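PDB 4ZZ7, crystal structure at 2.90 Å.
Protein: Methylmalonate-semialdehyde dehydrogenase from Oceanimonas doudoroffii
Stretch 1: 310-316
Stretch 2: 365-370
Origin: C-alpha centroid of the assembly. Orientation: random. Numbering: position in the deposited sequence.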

# COMPACT_ATOMS: atom_id res chain seq x y z
N LYS A 310 -19.32 -29.90 32.68
CA LYS A 310 -20.08 -28.66 32.91
C LYS A 310 -20.76 -28.05 31.65
O LYS A 310 -21.32 -26.95 31.71
N LEU A 311 -20.69 -28.75 30.50
CA LEU A 311 -21.33 -28.27 29.26
C LEU A 311 -22.81 -28.40 29.39
O LEU A 311 -23.30 -29.35 30.01
N LYS A 312 -23.53 -27.46 28.80
CA LYS A 312 -24.98 -27.51 28.78
C LYS A 312 -25.43 -27.53 27.34
O LYS A 312 -25.12 -26.61 26.58
N VAL A 313 -26.14 -28.59 26.96
CA VAL A 313 -26.75 -28.70 25.64
C VAL A 313 -28.25 -28.54 25.80
O VAL A 313 -28.85 -29.14 26.68
N GLY A 314 -28.85 -27.72 24.94
CA GLY A 314 -30.28 -27.47 24.99
C GLY A 314 -30.74 -26.45 23.95
O GLY A 314 -29.97 -26.03 23.09
N PRO A 315 -32.02 -26.04 24.04
CA PRO A 315 -32.57 -25.09 23.09
C PRO A 315 -32.15 -23.65 23.35
O PRO A 315 -31.83 -23.26 24.47
N SER A 316 -32.16 -22.85 22.29
CA SER A 316 -31.79 -21.43 22.36
C SER A 316 -32.69 -20.62 23.31
O SER A 316 -32.32 -19.54 23.74
N PHE A 365 -32.80 -32.20 17.13
CA PHE A 365 -31.56 -32.78 16.54
C PHE A 365 -30.33 -32.51 17.42
O PHE A 365 -29.35 -31.90 16.99
N PHE A 366 -30.39 -33.02 18.65
CA PHE A 366 -29.42 -32.72 19.69
C PHE A 366 -28.32 -33.77 19.78
O PHE A 366 -28.61 -34.96 19.86
N VAL A 367 -27.08 -33.30 19.79
CA VAL A 367 -25.91 -34.14 20.05
C VAL A 367 -25.06 -33.47 21.13
O VAL A 367 -24.77 -32.27 21.07
N GLY A 368 -24.65 -34.25 22.12
CA GLY A 368 -23.91 -33.71 23.23
C GLY A 368 -22.44 -33.68 22.92
O GLY A 368 -21.98 -34.39 22.04
N GLY A 369 -21.71 -32.88 23.67
CA GLY A 369 -20.27 -32.75 23.45
C GLY A 369 -19.56 -34.06 23.72
O GLY A 369 -19.65 -34.59 24.82
N THR A 370 -18.87 -34.60 22.71
CA THR A 370 -18.20 -35.89 22.82
C THR A 370 -16.69 -35.75 22.67
O THR A 370 -16.22 -34.90 21.92

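Two loop segments of the same chain run alongside each other in nearly opposite directions, their end-to-end vectors 165° apart. No hydrogen bond joins them. The contact between them is mainly side-chain packing, burying 247 Å² in all (both sides summed), and the backbones stay well separated: even V313 and G368, the closest of the register pairs, keep their CA atoms 6.2 Å apart.

The apolar contacts centre on V313 and F366, both buried and both with CA-to-CB bonds pointing toward the opposite stretch. F366 adopts the m rotamer (chi1 -79°, chi2 -75°), which carries its ring across to the other loop. V313 is t at chi1 and places CG1 3.9 Å from F366 CD1, a normal van der Waals separation. The same methyl, V313 CG1, lies 3.8 Å from the carbonyl O of V367, while V313 CG2 comes within 4.0 Å of the CA of G368. Branching at CB lets the short valine side chain place one methyl by F366 and the V367 carbonyl and the other by G368. Further along, the F366 ring reaches P315, whose CD is 4.3 Å from F366 CZ; the backbone N of P315 is closer to the same CZ atom, at 3.7 Å. The rigid pyrrolidine ring, with its C-gamma endo pucker, offers an apolar surface that needs no hydrogen-bonding partner.

A carbonyl oxygen also meets the ring, at its edge. The carbonyl O of G314 sits 3.3 Å from F366 CE1, near the ring plane. The hydrogens on an aromatic edge carry a slight positive charge, so an oxygen is well tolerated there, although the contact is not a conventional hydrogen bond.

Glycine matters most at G369. L311, in the mt rotamer (chi1 -75°, chi2 176°), points toward the second stretch and lays CD1 4.3 Å from the CA of G369. A CB on G369 would fall only 2.8 Å from that L311 CD1, so the absence of a side chain makes room for the leucine in its present position. At G368 no such clash arises, since an ideal CB would stand 4.2 Å from V313 CG2. G314 avoids a clash within its own stretch: a CB there would lie 2.8 Å from P315 CD.

Other side chains take no part. V367 turns its CA-to-CB bond away, contributing its backbone instead, and the exposed K310 and K312 keep their long chains out of reach of the second stretch.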

# COMPACT_ATOMS: atom_id res chain seq x y z
CB LYS A 310 -19.14 -27.62 33.52
CG LYS A 310 -18.35 -28.11 34.72
CD LYS A 310 -17.20 -27.16 35.09
CE LYS A 310 -17.69 -25.96 35.90
NZ LYS A 310 -18.00 -26.36 37.30
CB LEU A 311 -20.90 -29.09 28.05
CG LEU A 311 -19.50 -28.81 27.52
CD1 LEU A 311 -19.21 -29.77 26.38
CD2 LEU A 311 -19.31 -27.37 27.06
CB LYS A 312 -25.59 -26.32 29.50
CG LYS A 312 -25.21 -26.20 30.97
CD LYS A 312 -25.73 -24.89 31.57
CE LYS A 312 -24.76 -24.29 32.58
NZ LYS A 312 -25.23 -22.98 33.10
CB VAL A 313 -26.46 -30.04 24.96
CG1 VAL A 313 -26.65 -29.92 23.46
CG2 VAL A 313 -25.04 -30.48 25.23
CB PRO A 315 -34.08 -25.25 23.27
CG PRO A 315 -34.24 -25.70 24.68
CD PRO A 315 -33.03 -26.52 25.00
CB SER A 316 -31.86 -20.82 20.97
OG SER A 316 -33.18 -20.92 20.47
CB PHE A 365 -31.39 -32.34 15.08
CG PHE A 365 -32.69 -32.16 14.34
CD1 PHE A 365 -33.67 -33.14 14.38
CD2 PHE A 365 -32.94 -31.00 13.63
CE1 PHE A 365 -34.87 -32.96 13.73
CE2 PHE A 365 -34.14 -30.84 12.96
CZ PHE A 365 -35.11 -31.82 13.02
CB PHE A 366 -30.12 -32.59 21.04
CG PHE A 366 -30.79 -31.26 21.23
CD1 PHE A 366 -30.03 -30.13 21.51
CD2 PHE A 366 -32.16 -31.12 21.10
CE1 PHE A 366 -30.62 -28.89 21.66
CE2 PHE A 366 -32.76 -29.88 21.26
CZ PHE A 366 -31.99 -28.76 21.53
CB VAL A 367 -25.03 -34.36 18.80
CG1 VAL A 367 -23.82 -35.23 19.13
CG2 VAL A 367 -25.84 -34.98 17.66
CB THR A 370 -18.75 -36.91 21.79
OG1 THR A 370 -17.94 -36.91 20.62
CG2 THR A 370 -20.16 -36.61 21.40